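Local coordinates for exoglucanase A (Cellulomonas fimi, PDB 7CBD), which hydrolyses beta-1,4-glucosidic bonds of cellulose with inversion of anomeric configuration, releasing cellobiose from non-reducing chain ends, through this family 6 catalytic domain, at residues D55-I60 / I93-G98; Q381-D386 / P410-W415. All coordinates share one frame; numbering follows the deposited sequence.

Contact 1 of 2, residues D55-I60 / I93-G98; sequences DRISAI and IYDLPG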
loop_
_atom_site.group_PDB
_atom_site.type_symbol
_atom_site.label_atom_id
_atom_site.label_comp_id
_atom_site.label_asym_id
_atom_site.label_seq_id
_atom_site.Cartn_x
_atom_site.Cartn_y
_atom_site.Cartn_z
ATOM N N ASP A 55 -10.616 7.039 -3.469
ATOM C CA ASP A 55 -9.541 7.944 -3.871
ATOM C C ASP A 55 -10.034 9.297 -4.363
ATOM O O ASP A 55 -9.217 10.128 -4.773
ATOM C CB ASP A 55 -8.593 7.294 -4.894
ATOM C CG ASP A 55 -9.297 6.821 -6.156
ATOM O OD1 ASP A 55 -10.539 6.844 -6.210
ATOM O OD2 ASP A 55 -8.592 6.419 -7.110
ATOM N N ARG A 56 -11.340 9.534 -4.322
ATOM C CA ARG A 56 -11.936 10.820 -4.645
ATOM C C ARG A 56 -13.374 10.769 -4.158
ATOM O O ARG A 56 -13.934 9.688 -3.944
ATOM C CB ARG A 56 -11.880 11.122 -6.148
ATOM C CG ARG A 56 -12.254 9.953 -7.023
ATOM C CD ARG A 56 -12.154 10.312 -8.505
ATOM N NE ARG A 56 -12.061 9.144 -9.375
ATOM C CZ ARG A 56 -12.329 9.149 -10.679
ATOM N NH1 ARG A 56 -12.201 8.031 -11.381
ATOM N NH2 ARG A 56 -12.727 10.263 -11.283
ATOM N N ILE A 57 -13.974 11.950 -4.007
ATOM C CA ILE A 57 -15.340 12.028 -3.493
ATOM C C ILE A 57 -16.307 11.245 -4.378
ATOM O O ILE A 57 -17.207 10.559 -3.879
ATOM C CB ILE A 57 -15.758 13.498 -3.317
ATOM C CG1 ILE A 57 -15.107 14.067 -2.058
ATOM C CG2 ILE A 57 -17.286 13.633 -3.287
ATOM C CD1 ILE A 57 -15.016 15.587 -2.057
ATOM N N SER A 58 -16.113 11.295 -5.698
ATOM C CA SER A 58 -17.038 10.621 -6.602
ATOM C C SER A 58 -17.017 9.108 -6.442
ATOM O O SER A 58 -17.976 8.449 -6.849
ATOM C CB SER A 58 -16.752 10.997 -8.054
ATOM O OG SER A 58 -15.549 10.415 -8.510
ATOM N N ALA A 59 -15.958 8.544 -5.856
ATOM C CA ALA A 59 -15.918 7.105 -5.631
ATOM C C ALA A 59 -16.927 6.653 -4.586
ATOM O O ALA A 59 -17.247 5.458 -4.525
ATOM C CB ALA A 59 -14.513 6.673 -5.212
ATOM N N ILE A 60 -17.430 7.567 -3.755
ATOM C CA ILE A 60 -18.363 7.168 -2.705
ATOM C C ILE A 60 -19.673 6.683 -3.314
ATOM O O ILE A 60 -20.170 5.607 -2.976
ATOM C CB ILE A 60 -18.566 8.294 -1.675
ATOM C CG1 ILE A 60 -17.231 8.650 -1.017
ATOM C CG2 ILE A 60 -19.595 7.869 -0.618
ATOM C CD1 ILE A 60 -17.249 9.985 -0.269
ATOM N N ILE A 93 -8.908 5.221 2.904
ATOM C CA ILE A 93 -9.287 6.613 3.091
ATOM C C ILE A 93 -8.138 7.441 2.514
ATOM O O ILE A 93 -7.005 7.361 3.001
ATOM C CB ILE A 93 -9.475 6.898 4.591
ATOM C CG1 ILE A 93 -10.462 5.902 5.214
ATOM C CG2 ILE A 93 -9.899 8.336 4.836
ATOM C CD1 ILE A 93 -11.843 5.922 4.595
ATOM N N TYR A 94 -8.402 8.193 1.443
ATOM C CA TYR A 94 -7.310 8.769 0.656
ATOM C C TYR A 94 -7.781 10.004 -0.097
ATOM O O TYR A 94 -7.874 9.989 -1.331
ATOM C CB TYR A 94 -6.762 7.726 -0.331
ATOM C CG TYR A 94 -5.481 8.091 -1.070
ATOM C CD1 TYR A 94 -4.396 8.654 -0.409
ATOM C CD2 TYR A 94 -5.347 7.816 -2.427
ATOM C CE1 TYR A 94 -3.218 8.966 -1.088
ATOM C CE2 TYR A 94 -4.185 8.114 -3.106
ATOM C CZ TYR A 94 -3.122 8.684 -2.435
ATOM O OH TYR A 94 -1.967 8.970 -3.133
ATOM N N ASP A 95 -8.063 11.094 0.631
ATOM C CA ASP A 95 -8.464 12.316 -0.056
ATOM C C ASP A 95 -8.122 13.580 0.725
ATOM O O ASP A 95 -8.827 14.587 0.589
ATOM C CB ASP A 95 -9.960 12.290 -0.408
ATOM C CG ASP A 95 -10.300 13.163 -1.603
ATOM O OD1 ASP A 95 -9.392 13.532 -2.388
ATOM O OD2 ASP A 95 -11.502 13.458 -1.761
ATOM N N LEU A 96 -7.026 13.579 1.489
ATOM C CA LEU A 96 -6.716 14.741 2.318
ATOM C C LEU A 96 -6.555 15.999 1.468
ATOM O O LEU A 96 -6.086 15.937 0.323
ATOM C CB LEU A 96 -5.414 14.544 3.087
ATOM C CG LEU A 96 -5.539 13.772 4.390
ATOM C CD1 LEU A 96 -4.173 13.348 4.866
ATOM C CD2 LEU A 96 -6.252 14.565 5.464
ATOM N N PRO A 97 -6.900 17.162 2.016
ATOM C CA PRO A 97 -6.502 18.417 1.363
ATOM C C PRO A 97 -4.991 18.433 1.173
ATOM O O PRO A 97 -4.239 18.026 2.059
ATOM C CB PRO A 97 -6.954 19.497 2.360
ATOM C CG PRO A 97 -8.014 18.819 3.188
ATOM C CD PRO A 97 -7.575 17.396 3.304
ATOM N N GLY A 98 -4.551 18.885 0.000
ATOM C CA GLY A 98 -3.130 18.904 -0.298
ATOM C C GLY A 98 -2.504 17.528 -0.391
ATOM O O GLY A 98 -1.307 17.376 -0.119
#

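Contact 2 of 2, residues Q381-D386 / P410-W415; sequences QGKRFD and PLAGQW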
loop_
_atom_site.group_PDB
_atom_site.type_symbol
_atom_site.label_atom_id
_atom_site.label_comp_id
_atom_site.label_asym_id
_atom_site.label_seq_id
_atom_site.Cartn_x
_atom_site.Cartn_y
_atom_site.Cartn_z
ATOM N N GLN A 381 -10.539 12.989 -16.197
ATOM C CA GLN A 381 -10.447 13.023 -14.746
ATOM C C GLN A 381 -9.829 14.315 -14.233
ATOM O O GLN A 381 -9.859 14.564 -13.025
ATOM C CB GLN A 381 -9.620 11.838 -14.238
ATOM C CG GLN A 381 -10.229 10.487 -14.527
ATOM C CD GLN A 381 -9.575 9.397 -13.716
ATOM O OE1 GLN A 381 -9.061 9.649 -12.623
ATOM N NE2 GLN A 381 -9.588 8.180 -14.241
ATOM N N GLY A 382 -9.277 15.143 -15.119
ATOM C CA GLY A 382 -8.536 16.307 -14.673
ATOM C C GLY A 382 -7.275 15.976 -13.911
ATOM O O GLY A 382 -6.745 16.839 -13.203
ATOM N N LYS A 383 -6.778 14.745 -14.030
ATOM C CA LYS A 383 -5.566 14.354 -13.331
ATOM C C LYS A 383 -4.352 15.012 -13.972
ATOM O O LYS A 383 -4.336 15.309 -15.171
ATOM C CB LYS A 383 -5.398 12.837 -13.362
ATOM C CG LYS A 383 -5.787 12.145 -12.067
ATOM C CD LYS A 383 -5.884 10.650 -12.279
ATOM C CE LYS A 383 -6.233 9.923 -10.997
ATOM N NZ LYS A 383 -6.808 8.586 -11.293
ATOM N N ARG A 384 -3.324 15.225 -13.160
ATOM C CA ARG A 384 -2.128 15.948 -13.563
ATOM C C ARG A 384 -0.931 15.011 -13.640
ATOM O O ARG A 384 -0.902 13.942 -13.023
ATOM C CB ARG A 384 -1.840 17.079 -12.578
ATOM C CG ARG A 384 -3.051 17.938 -12.309
ATOM C CD ARG A 384 -3.516 18.594 -13.595
ATOM N NE ARG A 384 -2.496 19.495 -14.118
ATOM C CZ ARG A 384 -2.279 20.723 -13.656
ATOM N NH1 ARG A 384 -3.017 21.204 -12.664
ATOM N NH2 ARG A 384 -1.323 21.471 -14.186
ATOM N N PHE A 385 0.069 15.449 -14.400
ATOM C CA PHE A 385 1.227 14.632 -14.740
ATOM C C PHE A 385 2.313 14.788 -13.682
ATOM O O PHE A 385 2.708 15.910 -13.350
ATOM C CB PHE A 385 1.770 15.088 -16.095
ATOM C CG PHE A 385 2.987 14.333 -16.565
ATOM C CD1 PHE A 385 3.067 12.958 -16.441
ATOM C CD2 PHE A 385 4.041 15.008 -17.170
ATOM C CE1 PHE A 385 4.184 12.272 -16.891
ATOM C CE2 PHE A 385 5.157 14.325 -17.626
ATOM C CZ PHE A 385 5.227 12.957 -17.489
ATOM N N ASP A 386 2.801 13.665 -13.163
ATOM C CA ASP A 386 3.891 13.643 -12.194
ATOM C C ASP A 386 5.096 12.992 -12.856
ATOM O O ASP A 386 5.027 11.829 -13.266
ATOM C CB ASP A 386 3.478 12.845 -10.955
ATOM C CG ASP A 386 4.440 13.018 -9.781
ATOM O OD1 ASP A 386 5.671 13.113 -9.983
ATOM O OD2 ASP A 386 3.952 13.055 -8.637
ATOM N N PRO A 410 -1.294 4.279 -17.841
ATOM C CA PRO A 410 -2.504 5.105 -17.792
ATOM C C PRO A 410 -2.610 5.824 -16.447
ATOM O O PRO A 410 -1.749 5.700 -15.580
ATOM C CB PRO A 410 -3.615 4.068 -17.945
ATOM C CG PRO A 410 -3.081 2.864 -17.251
ATOM C CD PRO A 410 -1.579 2.867 -17.518
ATOM N N LEU A 411 -3.697 6.580 -16.287
ATOM C CA LEU A 411 -3.933 7.321 -15.054
ATOM C C LEU A 411 -4.012 6.369 -13.866
ATOM O O LEU A 411 -4.323 5.183 -14.003
ATOM C CB LEU A 411 -5.258 8.081 -15.130
ATOM C CG LEU A 411 -5.423 9.195 -16.163
ATOM C CD1 LEU A 411 -6.829 9.784 -16.078
ATOM C CD2 LEU A 411 -4.368 10.279 -15.975
ATOM N N ALA A 412 -3.724 6.906 -12.682
ATOM C CA ALA A 412 -3.807 6.117 -11.461
ATOM C C ALA A 412 -5.163 5.432 -11.358
ATOM O O ALA A 412 -6.203 6.045 -11.607
ATOM C CB ALA A 412 -3.593 7.030 -10.255
ATOM N N GLY A 413 -5.145 4.142 -11.016
ATOM C CA GLY A 413 -6.358 3.372 -10.872
ATOM C C GLY A 413 -6.834 2.682 -12.132
ATOM O O GLY A 413 -7.679 1.784 -12.050
ATOM N N GLN A 414 -6.326 3.081 -13.295
ATOM C CA GLN A 414 -6.696 2.446 -14.548
ATOM C C GLN A 414 -5.882 1.174 -14.767
ATOM O O GLN A 414 -4.774 1.014 -14.243
ATOM C CB GLN A 414 -6.483 3.416 -15.710
ATOM C CG GLN A 414 -7.362 4.654 -15.633
ATOM C CD GLN A 414 -8.835 4.317 -15.727
ATOM O OE1 GLN A 414 -9.290 3.753 -16.719
ATOM N NE2 GLN A 414 -9.590 4.656 -14.691
ATOM N N TRP A 415 -6.447 0.260 -15.556
ATOM C CA TRP A 415 -5.795 -1.021 -15.799
ATOM C C TRP A 415 -4.539 -0.836 -16.638
ATOM O O TRP A 415 -4.569 -0.197 -17.696
ATOM C CB TRP A 415 -6.743 -1.985 -16.508
ATOM C CG TRP A 415 -6.170 -3.345 -16.512
ATOM C CD1 TRP A 415 -5.541 -3.974 -17.549
ATOM C CD2 TRP A 415 -6.100 -4.234 -15.397
ATOM N NE1 TRP A 415 -5.103 -5.210 -17.150
ATOM C CE2 TRP A 415 -5.432 -5.393 -15.832
ATOM C CE3 TRP A 415 -6.549 -4.168 -14.070
ATOM C CZ2 TRP A 415 -5.204 -6.473 -14.997
ATOM C CZ3 TRP A 415 -6.320 -5.248 -13.243
ATOM C CH2 TRP A 415 -5.656 -6.387 -13.712
HETATM O O HOH W 1 -8.696 6.068 -12.411
#

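Contact 1 of 2, residues D55-I60 / I93-G98
Asp55 meets Tyr94 at the ring edge: its CB lies near the ring plane, 4.1 Å from Tyr94 CD2. The CG of Asp55 sits between its own backbone N and carbonyl carbon (chi1 58°), and the carboxylate leads away from 93-98, so that the methylene rather than the charge faces the ring. Alongside, Asp55 CA rests 3.7 Å from Tyr94 O. No hydrogen bond joins the two backbones directly; instead Arg99 NH1 donates to both Asp55 O and Tyr94 O, and the same arginine makes a cation-pi contact with the ring, whose OH is bound by Asp100.

At Arg56 the chain touches through its backbone, CA lying 3.9 Å from Asp95 OD2. Ile57 then crosses the Asp95 side chain at about a right angle, its CG1 3.7 Å from Asp95 OD2. Asp95 points its CB toward 55-60, and CG, roughly anti to the backbone N (chi1 -154°), carries the carboxylate on to Ile57. Ile57 N is also 3.7 Å from Asp95 OD2, too long for a bond; it gives its hydrogen to Glu109 instead, while the Arg56 side chain turns outward to a salt bridge with Asp65. Across the two segments the contact is van der Waals packing.

Both segments leave neighbouring parallel strands of the barrel-like sheet, 52-54 and 87-93, at their C-terminal ends. Tyr94 lies about 5 Å, side chain to side chain, from Asp149, the predicted proton donor, consistent with the tyrosine that lines the cleavage site in family 6 relatives. The first segment turns into helix 58-61; beside the second stands helix 114-132, where Tyr124 binds Tyr94 N and packs against Asp95.

Contact 2 of 2, residues Q381-D386 / P410-W415
The Gln381 amide carries Leu411 CD1 over one face, 3.6 Å from its CD, and has the guanidinium tip of Arg56 over the other. At the NE2 edge it meets the Gln414 amide tip to tip, the two planes 78° apart. The two nitrogens, 3.6 Å from one another, do not bond directly: a water accepts from Gln381 NE2 and from Gln414 NE2, and donates to Ala412 O over 2.6 Å.

At the OE1 end stands Lys383, whose chain, extended beyond CG, passes obliquely across Leu411, with Lys383 CB 3.8 Å from Leu411 CD2. Its ammonium group thereby reaches Gln381 OE1 at 2.8 Å from NZ and Ala412 O at 2.6 Å from NZ. The latter bond bends to 131° at the oxygen and is tilted from the carbonyl plane. In the conformers described, lysine and water both bond Ala412 O; Lys383 and Gln414 each have a second conformer, so this grip may not be permanent. That oxygen belongs to the central peptide of a type II turn, Leu411 to Gln414, with Gly413 at the position of positive phi.

An alanine in place of Gln381 would probably open a gap over Leu411 CD1 where the amide lay, and leave Lys383 NZ and the bridging water each short of a partner.

Ala412 comes within about 6 Å, side chain to side chain, of Asp371, the predicted nucleophile, and Ser370 bonds the backbone of the turn. The contact joins two surface loops beside the predicted active site, one running from strand 358-362 to strand 394-395, the other from strand 401-402 into helix 417-425.

How the contacts relate
The two contacts illustrate closures in series: contact 1 is complete before contact 2 begins, so they neither nest nor cross. From the N terminus, the chain leaves strand 52-54, passes through helices 58-61 and 69-83 and returns along strand 87-93; contact 1 closes this excursion where two adjacent parallel strands end. The sheet is then continued by the later strands up to 358-362. Contact 2 closes a shorter, helix-free excursion that includes the small hairpin 394-395/401-402. Though distant in sequence, their centres are 14 Å apart and they touch through Arg56 and Gln381, so early and late loops meet beside the predicted catalytic aspartates.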